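Local atomic coordinates of metallocarboxypeptidase (Trypanosoma cruzi, PDB entry 3DWC), a protein that probably releases C-terminal amino acids, other than proline, from peptides, as a metal-dependent carboxypeptidase of the M32 family. Residues B[444-447]-B[448-452]; B[233-236]-B[237-241]; B[316-319]-B[320-324]. All coordinates share one frame; numbering follows the deposited sequence.

Interaction 1 of 3, residues B[444-447]-B[448-452]; sequences EVVD and DCIRK. With SO4 (sulfate ion), chain R.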
# COMPACT_ATOMS: atom_id res chain seq x y z
N GLU B 444 7.74 11.82 -42.14
CA GLU B 444 8.95 10.99 -42.13
C GLU B 444 9.70 11.10 -40.77
O GLU B 444 10.24 10.11 -40.25
CB GLU B 444 9.82 11.39 -43.35
CG GLU B 444 11.34 11.07 -43.29
CD GLU B 444 12.12 11.76 -44.42
OE1 GLU B 444 12.93 12.68 -44.10
OE2 GLU B 444 11.88 11.41 -45.62
N VAL B 445 9.67 12.28 -40.16
CA VAL B 445 10.25 12.46 -38.82
C VAL B 445 9.53 11.59 -37.76
O VAL B 445 10.16 10.87 -37.00
CB VAL B 445 10.20 13.93 -38.38
CG1 VAL B 445 10.60 14.09 -36.89
CG2 VAL B 445 11.05 14.81 -39.36
N VAL B 446 8.21 11.67 -37.71
CA VAL B 446 7.45 10.85 -36.77
C VAL B 446 7.74 9.38 -37.04
O VAL B 446 8.04 8.66 -36.12
CB VAL B 446 5.94 11.13 -36.81
CG1 VAL B 446 5.16 10.21 -35.86
CG2 VAL B 446 5.67 12.61 -36.48
N ASP B 447 7.65 8.93 -38.29
CA ASP B 447 7.96 7.52 -38.61
C ASP B 447 9.37 7.10 -38.15
O ASP B 447 9.54 6.00 -37.61
CB ASP B 447 7.78 7.23 -40.08
CG ASP B 447 6.32 7.20 -40.50
OD1 ASP B 447 5.43 7.10 -39.61
OD2 ASP B 447 6.07 7.28 -41.73
N ASP B 448 10.34 7.98 -38.32
CA ASP B 448 11.70 7.69 -37.88
C ASP B 448 11.79 7.55 -36.37
O ASP B 448 12.46 6.65 -35.89
CB ASP B 448 12.71 8.74 -38.34
CG ASP B 448 13.03 8.63 -39.78
OD1 ASP B 448 12.54 7.66 -40.39
OD2 ASP B 448 13.74 9.53 -40.31
N CYS B 449 11.14 8.46 -35.62
CA CYS B 449 11.04 8.35 -34.17
C CYS B 449 10.45 7.03 -33.72
O CYS B 449 10.98 6.37 -32.83
CB CYS B 449 10.19 9.49 -33.58
SG CYS B 449 10.90 11.17 -33.81
N ILE B 450 9.33 6.64 -34.32
CA ILE B 450 8.67 5.41 -33.97
C ILE B 450 9.54 4.19 -34.32
O ILE B 450 9.82 3.38 -33.45
CB ILE B 450 7.26 5.29 -34.62
CG1 ILE B 450 6.30 6.39 -34.08
CG2 ILE B 450 6.66 3.90 -34.36
CD1 ILE B 450 4.92 6.55 -34.84
N ARG B 451 9.99 4.08 -35.56
CA ARG B 451 10.72 2.89 -35.97
C ARG B 451 12.06 2.70 -35.26
O ARG B 451 12.51 1.57 -35.12
CB ARG B 451 10.84 2.81 -37.51
CG ARG B 451 11.91 3.59 -38.14
CD ARG B 451 11.70 3.65 -39.68
NE ARG B 451 12.63 4.58 -40.27
CZ ARG B 451 13.94 4.34 -40.40
NH1 ARG B 451 14.71 5.27 -40.95
NH2 ARG B 451 14.49 3.18 -40.01
N LYS B 452 12.66 3.79 -34.80
CA LYS B 452 13.88 3.74 -34.02
C LYS B 452 13.63 3.75 -32.49
O LYS B 452 14.59 3.74 -31.73
CB LYS B 452 14.78 4.94 -34.35
CG LYS B 452 15.27 5.00 -35.80
CD LYS B 452 16.20 6.20 -35.99
CE LYS B 452 16.62 6.38 -37.48
NZ LYS B 452 17.51 7.57 -37.65
S SO4 R . 17.94 3.34 -41.33
O1 SO4 R . 19.01 2.86 -42.21
O2 SO4 R . 18.17 4.74 -40.96
O3 SO4 R . 16.67 3.20 -42.05
O4 SO4 R . 17.91 2.54 -40.10
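The guanidinium of R451 has the sulfate sulfur at its edge, in its plane, while D447 O and sulfate O3 lie obliquely to it; the flat end of the side chain is shared between the D448 carboxylate and the anion. O3 is shared by the two terminal nitrogens, with R451 NH2 to sulfate O3 at 3.0 Å. All four bonds from NH1 and NH2 to the sulfate are weak by length or angle, consistent with a loosely held ion, probably from the crystallisation liquor. R451 NE, 3.1 Å from D448 OD1, makes a salt bridge on the anti side of that carboxylate, 35° out of its plane. With R451 CG between the backbone N and the carbonyl carbon (chi1 82°), CB and CG each lie 3.4 Å from D447 O, and the extended chain carries the guanidinium out to D448 and the sulfate. The side chains of E444 and D448 lie side by side, their carboxylate planes nearly parallel, 13° apart; with E444 OE1 and D448 OD2 5.0 Å apart, the R451 bridge would probably ease the like charges. Four i to i+4 backbone bonds define the helix, the straightest being R451 N to D447 O (2.8 Å). On the buried side, V446 CG1 lies alongside I450 CD1 at 3.8 Å, both side chains pointing the same way. D447 OD1 takes a salt bridge from R438 outside the segment. This is the short helix 443-451 of the mainly helical M32 fold: V446 and I450 pack on helices 421-441 and 456-467, and I450 and R451 reach helix 312-326.

Interaction 2 of 3, residues B[233-236]-B[237-241]; sequences DVSA and HPFCG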
# COMPACT_ATOMS: atom_id res chain seq x y z
N ASP B 233 3.64 -3.66 -11.73
CA ASP B 233 3.38 -4.90 -10.94
C ASP B 233 2.32 -5.73 -11.65
O ASP B 233 1.97 -5.43 -12.77
CB ASP B 233 2.90 -4.52 -9.53
CG ASP B 233 3.98 -3.87 -8.72
OD1 ASP B 233 4.94 -4.57 -8.32
OD2 ASP B 233 3.90 -2.64 -8.51
N VAL B 234 1.77 -6.76 -10.97
CA VAL B 234 0.78 -7.69 -11.53
C VAL B 234 -0.60 -7.57 -10.81
O VAL B 234 -0.66 -7.44 -9.59
CB VAL B 234 1.33 -9.11 -11.47
CG1 VAL B 234 0.29 -10.15 -11.86
CG2 VAL B 234 2.57 -9.22 -12.38
N SER B 235 -1.68 -7.48 -11.58
CA SER B 235 -3.05 -7.64 -11.06
C SER B 235 -3.89 -8.43 -12.07
O SER B 235 -3.46 -8.66 -13.18
CB SER B 235 -3.74 -6.32 -10.71
OG SER B 235 -3.99 -5.49 -11.86
N ALA B 236 -5.07 -8.88 -11.61
CA ALA B 236 -6.04 -9.58 -12.43
C ALA B 236 -6.55 -8.69 -13.57
O ALA B 236 -6.77 -9.17 -14.68
CB ALA B 236 -7.22 -10.11 -11.54
N HIS B 237 -6.73 -7.39 -13.34
CA HIS B 237 -7.10 -6.46 -14.43
C HIS B 237 -6.05 -5.36 -14.55
O HIS B 237 -5.76 -4.68 -13.57
CB HIS B 237 -8.51 -5.88 -14.17
CG HIS B 237 -9.53 -6.93 -13.80
ND1 HIS B 237 -10.03 -7.07 -12.51
CD2 HIS B 237 -10.12 -7.91 -14.53
CE1 HIS B 237 -10.89 -8.07 -12.47
NE2 HIS B 237 -10.96 -8.60 -13.68
N PRO B 238 -5.41 -5.20 -15.73
CA PRO B 238 -4.48 -4.07 -15.86
C PRO B 238 -5.14 -2.72 -15.63
O PRO B 238 -6.24 -2.48 -16.10
CB PRO B 238 -3.99 -4.18 -17.31
CG PRO B 238 -4.95 -5.02 -17.98
CD PRO B 238 -5.40 -6.01 -16.95
N PHE B 239 -4.48 -1.88 -14.87
CA PHE B 239 -4.95 -0.53 -14.66
C PHE B 239 -3.73 0.33 -14.37
O PHE B 239 -2.64 -0.17 -14.19
CB PHE B 239 -5.97 -0.44 -13.50
CG PHE B 239 -5.41 -0.82 -12.17
CD1 PHE B 239 -5.02 0.13 -11.25
CD2 PHE B 239 -5.30 -2.16 -11.80
CE1 PHE B 239 -4.49 -0.24 -9.99
CE2 PHE B 239 -4.76 -2.53 -10.56
CZ PHE B 239 -4.35 -1.56 -9.67
N CYS B 240 -3.98 1.64 -14.35
CA CYS B 240 -3.00 2.67 -14.02
C CYS B 240 -3.57 3.35 -12.78
O CYS B 240 -4.66 3.95 -12.82
CB CYS B 240 -2.93 3.69 -15.17
SG CYS B 240 -1.88 5.14 -14.89
N GLY B 241 -2.86 3.28 -11.68
CA GLY B 241 -3.40 3.86 -10.46
C GLY B 241 -2.42 4.52 -9.53
O GLY B 241 -1.37 4.97 -9.95
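The turn between strands 230-234 and 240-241, the two outer strands of the small three-stranded mixed sheet beside the catalytic centre, is tied by a side-chain-to-backbone bond from S235 to H237. S235 OG donates to H237 O at 2.6 Å, bridging two residues forward. The hydroxyl does not approach along a carbonyl lone pair: it stands 59° out of the carbonyl plane, with a C=O...O angle of 121°. Its rotation, with OG between the backbone N and the carbonyl carbon (chi1 66°), aims the oxygen into the turn. S235 OG also hydrogen-bonds T250 OG1 on the central strand 246-251, so one buried hydroxyl joins the turn to the sheet; F239 N binds the same threonine oxygen. On the outer side of the turn, the H237 ring has A236 CB over one face, 4.2 Å above the plane and offset toward the rim. P238 lies close to the active-site region, its side chain about 5 Å from that of E268, the predicted proton donor/acceptor, and C240 touches E268 and the cobalt ligand H271. F239 packs on W28 of helix 3-32 and meets H31 edge-to-face. Within the turn, its ring presents an edge to both oxygens of the serine bond: H237 O lies in the ring plane, and S235 OG comes near that plane, 3.3 Å from F239 CE2.

Interaction 3 of 3, residues B[316-319]-B[320-324]; sequences EFLA and PRLVE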
# COMPACT_ATOMS: atom_id res chain seq x y z
N GLU B 316 8.75 -2.38 -36.93
CA GLU B 316 10.14 -2.40 -37.33
C GLU B 316 11.07 -2.33 -36.14
O GLU B 316 12.10 -3.02 -36.11
CB GLU B 316 10.43 -1.23 -38.25
CG GLU B 316 9.63 -1.28 -39.50
CD GLU B 316 10.09 -0.22 -40.51
OE1 GLU B 316 11.32 0.08 -40.55
OE2 GLU B 316 9.20 0.32 -41.22
N PHE B 317 10.72 -1.48 -35.18
CA PHE B 317 11.36 -1.50 -33.89
C PHE B 317 11.08 -2.76 -33.02
O PHE B 317 11.97 -3.32 -32.38
CB PHE B 317 10.97 -0.25 -33.11
CG PHE B 317 11.79 -0.05 -31.87
CD1 PHE B 317 13.08 0.47 -31.95
CD2 PHE B 317 11.26 -0.36 -30.62
CE1 PHE B 317 13.85 0.65 -30.79
CE2 PHE B 317 12.02 -0.16 -29.46
CZ PHE B 317 13.32 0.35 -29.56
N LEU B 318 9.82 -3.19 -32.98
CA LEU B 318 9.42 -4.30 -32.12
C LEU B 318 10.01 -5.66 -32.48
O LEU B 318 10.50 -6.40 -31.60
CB LEU B 318 7.89 -4.42 -32.11
CG LEU B 318 7.30 -5.58 -31.30
CD1 LEU B 318 7.71 -5.48 -29.83
CD2 LEU B 318 5.78 -5.65 -31.48
N ALA B 319 9.94 -6.01 -33.75
CA ALA B 319 10.32 -7.35 -34.20
C ALA B 319 11.67 -7.86 -33.68
O ALA B 319 11.75 -8.99 -33.11
CB ALA B 319 10.23 -7.46 -35.71
N PRO B 320 12.74 -7.08 -33.88
CA PRO B 320 14.04 -7.50 -33.33
C PRO B 320 14.16 -7.53 -31.80
O PRO B 320 15.02 -8.24 -31.28
CB PRO B 320 15.03 -6.44 -33.87
CG PRO B 320 14.29 -5.65 -34.87
CD PRO B 320 12.85 -5.78 -34.58
N ARG B 321 13.36 -6.74 -31.08
CA ARG B 321 13.26 -6.93 -29.64
C ARG B 321 12.59 -8.24 -29.30
O ARG B 321 12.91 -8.86 -28.28
CB ARG B 321 12.48 -5.83 -28.97
CG ARG B 321 12.97 -4.44 -29.30
CD ARG B 321 14.32 -4.13 -28.72
NE ARG B 321 14.89 -3.07 -29.52
CZ ARG B 321 15.61 -3.24 -30.62
NH1 ARG B 321 15.98 -4.47 -31.03
NH2 ARG B 321 16.03 -2.17 -31.28
N LEU B 322 11.67 -8.70 -30.13
CA LEU B 322 11.03 -9.98 -29.85
C LEU B 322 12.05 -11.08 -30.06
O LEU B 322 12.06 -12.05 -29.33
CB LEU B 322 9.78 -10.24 -30.69
CG LEU B 322 8.60 -9.27 -30.50
CD1 LEU B 322 7.52 -9.53 -31.58
CD2 LEU B 322 8.04 -9.35 -29.12
N VAL B 323 12.93 -10.94 -31.05
CA VAL B 323 14.01 -11.94 -31.25
C VAL B 323 14.99 -11.95 -30.05
O VAL B 323 15.30 -12.99 -29.47
CB VAL B 323 14.75 -11.69 -32.58
CG1 VAL B 323 16.02 -12.61 -32.69
CG2 VAL B 323 13.80 -11.90 -33.73
N GLU B 324 15.38 -10.76 -29.62
CA GLU B 324 16.29 -10.57 -28.51
C GLU B 324 15.80 -11.12 -27.15
O GLU B 324 16.58 -11.74 -26.40
CB GLU B 324 16.55 -9.08 -28.40
CG GLU B 324 17.46 -8.71 -27.26
CD GLU B 324 17.56 -7.20 -27.09
OE1 GLU B 324 16.99 -6.46 -27.94
OE2 GLU B 324 18.20 -6.78 -26.07
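The backbone of 316-324 is one helix kinked at P320, whose nitrogen has no hydrogen to give to the preceding turn; its CD instead sits 3.2 Å from E316 O. Beyond the kink the helical bonding resumes: L322 N reaches L318 O at 3.0 Å, nearly along the carbonyl direction, and V323 N reaches A319 O in the carbonyl plane. A319 CB stands 3.3 Å from P320 CD, tighter than ordinary carbon contact, as the covalent link to the proline ring brings them together. One turn apart, F317 and R321 form a cation-pi pair. R321 CZ lies 4.6 Å from the F317 ring centroid, 22° off the normal and offset toward the rim, while the guanidinium stands nearly upright on the ring, the planes 78° apart. Thus NE and NH2 address the ring, with R321 NH2 3.6 Å from F317 CE1. A bend at chi2 (-69°) folds the arginine back over its own helix, bringing F317 O over the centre of one guanidinium face. L318 and L322 pack on the buried side, L318 CD1 meeting L322 CD2 at 3.9 Å, next to F219 and L215 of helix 209-222; F218 of that helix touches both F317 and R321. The arginine charge meets a ring face and a carbonyl, with a long salt bridge to E324 (NH1 to OE1) in addition, so polarisable and dipolar neighbours probably contribute to its stabilisation.

In the fold
Interactions 1 and 3 adjoin, their centres 16 Å apart, because the end of helix 443-451 abuts helix 312-326. R451 O comes to 3.1 Å from F317 CB and K452 O to 3.3 Å from F317 CE1, so the F317 side chain of interaction 3 packs against the end of helix 443-451 and the residue that follows it; R451 CD also packs against E316 OE1 at 3.7 Å. Both lie away from the annotated sites, although the side chain of C449 is about 7 Å from the bound glycine and from the bound alanine. Interaction 2 stands apart, its centre 30 Å from that of interaction 1 and 25 Å from that of interaction 3. It alone borders the metal centre, with the F239 side chain about 8 Å from the cobalt ion.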